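Local coordinates for 1,3-alpha-isomaltosidase (Kribbella flavida DSM 17836, PDB 5X3I), which hydrolyses the alpha-1,3-glucosidic linkages of the cyclic tetrasaccharide cyclobis-(1->6)-alpha-nigerosyl to yield isomaltose inside the cell, at residues 297-302 against 559-564; 318-323 against 609-614. The protein carries 1 engineered substitution. All coordinates share one frame; numbering follows the deposited sequence.

How the contacts relate
Both contacts belong to the TIM-barrel domain of this family 31 glycoside hydrolase, and both join the start of the barrel to its late elements. Contact 1 lies at the N-terminal ends of the first and seventh barrel strands. Contact 2 lies on the outside, between the helix that follows the first strand and the helix 610-617, which follows the eighth. Their centres are about 20 Å apart. They nevertheless touch, since Leu301 CD2 packs 3.8 Å from His321 CE1. Along the chain their segments alternate, 297-302 and 318-323 preceding 559-564 and 609-614. Both lie away from the probable active-site positions Ala471 (engineered, at the inferred nucleophile), Glu474 and Asp536 (inferred proton donor).

Contact 1 (297-302 against 559-564); sequences WVFRLW and IVYWGW
Tyr561 meets Val298 and Phe299 along one side of its ring, at CD2 and CE2. The closest approach is Phe299 CZ to Tyr561 CE2, at 3.6 Å. The two rings form an oblique aromatic pair, with planes at 34° and centroids 5.8 Å apart. Val298 adds one methyl, with CG2 4.0 Å from Tyr561 CD2. That methyl also lies over the centre of the Phe299 ring, so it touches both aromatic groups. The contact is small and apolar, and all three residues are buried.

Phe299 reaches across because its CG is anti to its own carbonyl carbon (chi1 -69°), which brings CZ forward to the tyrosine. Residues 297-299 are the end of a 3-10 segment, closed by a backbone bond from Arg300 N to Trp297 O; it presents both apolar residues. Trp302 steadies the turn further. Its NE1 gives a hydrogen bond to Val298 O at 2.9 Å, with an N-H...O angle of 160° and the oxygen close to the indole plane. The hydroxyl of Tyr561 is hydrogen-bonded with Leu294 N, so the polar end of this buried ring has a partner.

Segment 297-302 leads into strand 302-304, the first of the barrel, and 559-564 runs into strand 562-565, the seventh. The contact therefore joins the loops entering these strands at the N-terminal end of the TIM barrel. Ile531 of strand 531-533 touches Val298 and Tyr561, while helix 622-650 packs on Phe299 through Leu640 and Ala644 and on Tyr561 through Ile648.

Contact 2 (318-323 against 609-614); sequences MDTHRD and TPWHVA
Trp611 is held at a face and at an edge by two consecutive residues of one helix, Thr320 and His321. The methyl CG2 of Thr320 stands over the centre of the indole, 3.4 Å from the centroid of the six-membered ring and 15° off its normal. This is a close CH-pi contact, with Thr320 CG2 3.3 Å from Trp611 CE2. At the rim, Trp611 CH2 comes within 3.3 Å of His321 CD2. The benzo edge of Trp611 points at the imidazole face in an offset edge-to-face pair, with the planes at 85°.

Two torsions set this up. The methyl of Thr320 is anti to the backbone N, which aims it at the indole. Thr320 OG1 turns back to Ala316 O of its own helix. Trp611 has CG between its backbone N and carbonyl carbon (chi1 56°), and its ring extends from the first turn of helix 610-617 to the other helix.

In the TIM barrel, helix 311-323 follows the first strand and helix 610-617 follows the eighth, so the tryptophan packs across the seam where the first and eighth strands close the barrel. Thr609 is the N-cap of helix 610-617: its OG1 accepts from His612 N at 3.2 Å. The same oxygen lies over the rim of the opposite indole face.

His321 is bonded at both nitrogens, by Ile326 O at ND1 and by the hydroxyl of Tyr594 at NE2; these bonds fix the rotation of the ring and keep its face turned to the indole edge. On the exposed side of helix 311-323, Arg322 NE pairs with Asp323 OD1 at 2.8 Å in a salt bridge, while Asp319 OD1 pairs with Arg385.

Contact 1 (297-302 against 559-564)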
loop_
_atom_site.group_PDB
_atom_site.type_symbol
_atom_site.label_atom_id
_atom_site.label_comp_id
_atom_site.label_asym_id
_atom_site.label_seq_id
_atom_site.Cartn_x
_atom_site.Cartn_y
_atom_site.Cartn_z
ATOM N N TRP A 297 22.904 -3.639 -1.702
ATOM C CA TRP A 297 22.700 -2.619 -2.735
ATOM C C TRP A 297 21.330 -1.934 -2.672
ATOM O O TRP A 297 21.183 -0.845 -3.214
ATOM C CB TRP A 297 22.917 -3.188 -4.152
ATOM C CG TRP A 297 21.983 -4.290 -4.613
ATOM C CD1 TRP A 297 22.257 -5.626 -4.663
ATOM C CD2 TRP A 297 20.648 -4.140 -5.134
ATOM N NE1 TRP A 297 21.181 -6.318 -5.169
ATOM C CE2 TRP A 297 20.181 -5.428 -5.465
ATOM C CE3 TRP A 297 19.812 -3.048 -5.356
ATOM C CZ2 TRP A 297 18.916 -5.649 -5.988
ATOM C CZ3 TRP A 297 18.555 -3.273 -5.889
ATOM C CH2 TRP A 297 18.119 -4.558 -6.196
ATOM N N VAL A 298 20.344 -2.540 -1.997
ATOM C CA VAL A 298 19.027 -1.894 -1.900
ATOM C C VAL A 298 19.127 -0.605 -1.094
ATOM O O VAL A 298 18.266 0.265 -1.200
ATOM C CB VAL A 298 17.927 -2.809 -1.268
ATOM C CG1 VAL A 298 17.849 -4.128 -1.996
ATOM C CG2 VAL A 298 18.150 -3.014 0.232
ATOM N N PHE A 299 20.207 -0.459 -0.333
ATOM C CA PHE A 299 20.384 0.739 0.473
ATOM C C PHE A 299 21.007 1.915 -0.273
ATOM O O PHE A 299 21.187 2.983 0.298
ATOM C CB PHE A 299 21.206 0.408 1.712
ATOM C CG PHE A 299 20.477 -0.456 2.686
ATOM C CD1 PHE A 299 19.284 -0.021 3.248
ATOM C CD2 PHE A 299 20.962 -1.696 3.039
ATOM C CE1 PHE A 299 18.589 -0.808 4.148
ATOM C CE2 PHE A 299 20.271 -2.488 3.950
ATOM C CZ PHE A 299 19.094 -2.041 4.500
ATOM N N ARG A 300 21.304 1.737 -1.553
ATOM C CA ARG A 300 21.783 2.855 -2.344
ATOM C C ARG A 300 20.609 3.661 -2.896
ATOM O O ARG A 300 19.460 3.264 -2.748
ATOM C CB ARG A 300 22.674 2.356 -3.482
ATOM C CG ARG A 300 23.853 1.520 -3.007
ATOM C CD ARG A 300 24.712 1.085 -4.167
ATOM N NE ARG A 300 25.351 2.217 -4.819
ATOM C CZ ARG A 300 26.003 2.139 -5.976
ATOM N NH1 ARG A 300 26.071 0.980 -6.626
ATOM N NH2 ARG A 300 26.579 3.219 -6.486
ATOM N N LEU A 301 20.898 4.761 -3.578
ATOM C CA LEU A 301 19.833 5.604 -4.099
ATOM C C LEU A 301 19.104 4.914 -5.247
ATOM O O LEU A 301 19.736 4.350 -6.149
ATOM C CB LEU A 301 20.378 6.952 -4.562
ATOM C CG LEU A 301 19.403 7.831 -5.361
ATOM C CD1 LEU A 301 18.199 8.240 -4.505
ATOM C CD2 LEU A 301 20.111 9.068 -5.942
ATOM N N TRP A 302 17.779 4.946 -5.184
ATOM C CA TRP A 302 16.918 4.473 -6.263
ATOM C C TRP A 302 16.438 5.641 -7.118
ATOM O O TRP A 302 15.850 6.593 -6.605
ATOM C CB TRP A 302 15.699 3.718 -5.715
ATOM C CG TRP A 302 15.984 2.434 -5.024
ATOM C CD1 TRP A 302 16.878 2.219 -4.015
ATOM C CD2 TRP A 302 15.351 1.178 -5.272
ATOM N NE1 TRP A 302 16.842 0.910 -3.629
ATOM C CE2 TRP A 302 15.911 0.246 -4.381
ATOM C CE3 TRP A 302 14.354 0.751 -6.160
ATOM C CZ2 TRP A 302 15.512 -1.086 -4.344
ATOM C CZ3 TRP A 302 13.959 -0.578 -6.125
ATOM C CH2 TRP A 302 14.540 -1.481 -5.224
ATOM N N ILE A 559 7.575 -4.092 8.937
ATOM C CA ILE A 559 7.936 -3.800 7.567
ATOM C C ILE A 559 9.292 -3.102 7.648
ATOM O O ILE A 559 9.402 -1.953 8.073
ATOM C CB ILE A 559 6.913 -2.898 6.852
ATOM C CG1 ILE A 559 5.526 -3.554 6.784
ATOM C CG2 ILE A 559 7.421 -2.506 5.449
ATOM C CD1 ILE A 559 5.448 -4.824 5.996
ATOM N N VAL A 560 10.314 -3.819 7.206
ATOM C CA VAL A 560 11.703 -3.406 7.404
ATOM C C VAL A 560 12.168 -2.484 6.282
ATOM O O VAL A 560 12.613 -1.365 6.528
ATOM C CB VAL A 560 12.647 -4.603 7.527
ATOM C CG1 VAL A 560 14.088 -4.127 7.682
ATOM C CG2 VAL A 560 12.255 -5.450 8.736
ATOM N N TYR A 561 12.125 -2.976 5.053
ATOM C CA TYR A 561 12.619 -2.172 3.971
ATOM C C TYR A 561 11.493 -1.332 3.388
ATOM O O TYR A 561 10.695 -1.784 2.573
ATOM C CB TYR A 561 13.203 -3.079 2.891
ATOM C CG TYR A 561 14.279 -4.027 3.375
ATOM C CD1 TYR A 561 13.955 -5.279 3.893
ATOM C CD2 TYR A 561 15.618 -3.674 3.297
ATOM C CE1 TYR A 561 14.931 -6.133 4.324
ATOM C CE2 TYR A 561 16.597 -4.517 3.725
ATOM C CZ TYR A 561 16.260 -5.747 4.235
ATOM O OH TYR A 561 17.254 -6.579 4.647
ATOM N N TRP A 562 11.553 -0.056 3.703
ATOM C CA TRP A 562 10.483 0.868 3.400
ATOM C C TRP A 562 11.060 2.183 2.928
ATOM O O TRP A 562 12.077 2.648 3.431
ATOM C CB TRP A 562 9.586 1.087 4.625
ATOM C CG TRP A 562 8.561 2.163 4.436
ATOM C CD1 TRP A 562 7.255 1.999 4.096
ATOM C CD2 TRP A 562 8.771 3.569 4.552
ATOM N NE1 TRP A 562 6.627 3.219 4.011
ATOM C CE2 TRP A 562 7.541 4.200 4.283
ATOM C CE3 TRP A 562 9.874 4.358 4.881
ATOM C CZ2 TRP A 562 7.389 5.577 4.318
ATOM C CZ3 TRP A 562 9.717 5.730 4.917
ATOM C CH2 TRP A 562 8.483 6.320 4.633
ATOM N N GLY A 563 10.362 2.797 1.989
ATOM C CA GLY A 563 10.744 4.078 1.431
ATOM C C GLY A 563 9.514 4.802 0.911
ATOM O O GLY A 563 8.389 4.348 1.117
ATOM N N TRP A 564 9.732 5.940 0.265
ATOM C CA TRP A 564 8.656 6.776 -0.259
ATOM C C TRP A 564 9.186 7.572 -1.438
ATOM O O TRP A 564 10.394 7.650 -1.615
ATOM C CB TRP A 564 8.106 7.715 0.824
ATOM C CG TRP A 564 9.080 8.784 1.291
ATOM C CD1 TRP A 564 10.318 8.590 1.818
ATOM C CD2 TRP A 564 8.867 10.201 1.289
ATOM N NE1 TRP A 564 10.907 9.791 2.118
ATOM C CE2 TRP A 564 10.031 10.798 1.813
ATOM C CE3 TRP A 564 7.813 11.022 0.886
ATOM C CZ2 TRP A 564 10.166 12.180 1.946
ATOM C CZ3 TRP A 564 7.951 12.391 1.021
ATOM C CH2 TRP A 564 9.114 12.956 1.548
#

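Contact 2 (318-323 against 609-614)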
loop_
_atom_site.group_PDB
_atom_site.type_symbol
_atom_site.label_atom_id
_atom_site.label_comp_id
_atom_site.label_asym_id
_atom_site.label_seq_id
_atom_site.Cartn_x
_atom_site.Cartn_y
_atom_site.Cartn_z
ATOM N N MET A 318 20.595 8.194 -16.699
ATOM C CA MET A 318 21.653 7.568 -15.910
ATOM C C MET A 318 23.023 8.171 -16.261
ATOM O O MET A 318 23.869 8.321 -15.398
ATOM C CB MET A 318 21.663 6.049 -16.110
ATOM C CG MET A 318 20.434 5.321 -15.557
ATOM S SD MET A 318 20.146 5.597 -13.796
ATOM C CE MET A 318 18.938 6.909 -13.831
ATOM N N ASP A 319 23.219 8.532 -17.521
ATOM C CA ASP A 319 24.449 9.209 -17.919
ATOM C C ASP A 319 24.561 10.533 -17.166
ATOM O O ASP A 319 25.639 10.908 -16.724
ATOM C CB ASP A 319 24.507 9.448 -19.436
ATOM C CG ASP A 319 24.918 8.210 -20.213
ATOM O OD1 ASP A 319 25.203 7.177 -19.599
ATOM O OD2 ASP A 319 24.964 8.274 -21.453
ATOM N N THR A 320 23.432 11.211 -16.980
ATOM C CA THR A 320 23.461 12.483 -16.273
ATOM C C THR A 320 23.830 12.272 -14.802
ATOM O O THR A 320 24.629 13.025 -14.264
ATOM C CB THR A 320 22.125 13.247 -16.399
ATOM O OG1 THR A 320 21.903 13.579 -17.774
ATOM C CG2 THR A 320 22.173 14.538 -15.594
ATOM N N HIS A 321 23.276 11.235 -14.173
ATOM C CA HIS A 321 23.679 10.857 -12.819
ATOM C C HIS A 321 25.194 10.692 -12.744
ATOM O O HIS A 321 25.840 11.212 -11.837
ATOM C CB HIS A 321 23.009 9.549 -12.378
ATOM C CG HIS A 321 21.828 9.737 -11.474
ATOM N ND1 HIS A 321 21.950 9.904 -10.112
ATOM C CD2 HIS A 321 20.498 9.768 -11.738
ATOM C CE1 HIS A 321 20.748 10.037 -9.577
ATOM N NE2 HIS A 321 19.851 9.956 -10.542
ATOM N N ARG A 322 25.747 9.948 -13.699
ATOM C CA ARG A 322 27.186 9.707 -13.743
ATOM C C ARG A 322 27.965 11.008 -13.919
ATOM O O ARG A 322 28.912 11.264 -13.203
ATOM C CB ARG A 322 27.550 8.746 -14.884
ATOM C CG ARG A 322 29.061 8.601 -15.092
ATOM C CD ARG A 322 29.405 8.132 -16.504
ATOM N NE ARG A 322 28.939 9.065 -17.521
ATOM C CZ ARG A 322 28.801 8.748 -18.804
ATOM N NH1 ARG A 322 29.100 7.521 -19.221
ATOM N NH2 ARG A 322 28.367 9.653 -19.668
ATOM N N ASP A 323 27.556 11.826 -14.878
ATOM C CA ASP A 323 28.316 13.026 -15.200
ATOM C C ASP A 323 28.253 14.065 -14.081
ATOM O O ASP A 323 29.189 14.833 -13.906
ATOM C CB ASP A 323 27.833 13.618 -16.524
ATOM C CG ASP A 323 28.112 12.698 -17.701
ATOM O OD1 ASP A 323 29.013 11.853 -17.596
ATOM O OD2 ASP A 323 27.415 12.803 -18.716
ATOM N N THR A 609 14.313 14.251 -10.805
ATOM C CA THR A 609 15.780 14.234 -10.754
ATOM C C THR A 609 16.342 15.507 -10.099
ATOM O O THR A 609 15.762 16.575 -10.205
ATOM C CB THR A 609 16.402 14.078 -12.159
ATOM O OG1 THR A 609 16.090 15.222 -12.965
ATOM C CG2 THR A 609 15.902 12.806 -12.827
ATOM N N PRO A 610 17.468 15.387 -9.397
ATOM C CA PRO A 610 18.052 16.561 -8.736
ATOM C C PRO A 610 18.326 17.703 -9.714
ATOM O O PRO A 610 18.095 18.861 -9.379
ATOM C CB PRO A 610 19.363 16.026 -8.153
ATOM C CG PRO A 610 19.171 14.572 -8.039
ATOM C CD PRO A 610 18.242 14.163 -9.141
ATOM N N TRP A 611 18.786 17.380 -10.917
ATOM C CA TRP A 611 19.134 18.419 -11.868
ATOM C C TRP A 611 17.910 19.061 -12.495
ATOM O O TRP A 611 17.930 20.250 -12.793
ATOM C CB TRP A 611 20.056 17.878 -12.966
ATOM C CG TRP A 611 19.528 16.707 -13.732
ATOM C CD1 TRP A 611 18.820 16.742 -14.891
ATOM C CD2 TRP A 611 19.697 15.324 -13.407
ATOM N NE1 TRP A 611 18.529 15.468 -15.307
ATOM C CE2 TRP A 611 19.055 14.580 -14.409
ATOM C CE3 TRP A 611 20.327 14.645 -12.364
ATOM C CZ2 TRP A 611 19.019 13.193 -14.396
ATOM C CZ3 TRP A 611 20.286 13.269 -12.348
ATOM C CH2 TRP A 611 19.642 12.556 -13.360
ATOM N N HIS A 612 16.847 18.293 -12.712
ATOM C CA HIS A 612 15.644 18.914 -13.251
ATOM C C HIS A 612 14.995 19.822 -12.218
ATOM O O HIS A 612 14.425 20.854 -12.561
ATOM C CB HIS A 612 14.627 17.893 -13.729
ATOM C CG HIS A 612 13.449 18.518 -14.398
ATOM N ND1 HIS A 612 13.560 19.238 -15.567
ATOM C CD2 HIS A 612 12.144 18.572 -14.046
ATOM C CE1 HIS A 612 12.371 19.693 -15.915
ATOM N NE2 HIS A 612 11.494 19.300 -15.012
ATOM N N VAL A 613 15.078 19.430 -10.954
ATOM C CA VAL A 613 14.548 20.258 -9.886
ATOM C C VAL A 613 15.356 21.557 -9.824
ATOM O O VAL A 613 14.790 22.642 -9.708
ATOM C CB VAL A 613 14.575 19.530 -8.528
ATOM C CG1 VAL A 613 14.261 20.491 -7.397
ATOM C CG2 VAL A 613 13.576 18.371 -8.528
ATOM N N ALA A 614 16.678 21.434 -9.930
ATOM C CA ALA A 614 17.558 22.595 -9.977
ATOM C C ALA A 614 17.167 23.504 -11.126
ATOM O O ALA A 614 17.042 24.707 -10.950
ATOM C CB ALA A 614 19.015 22.169 -10.111
#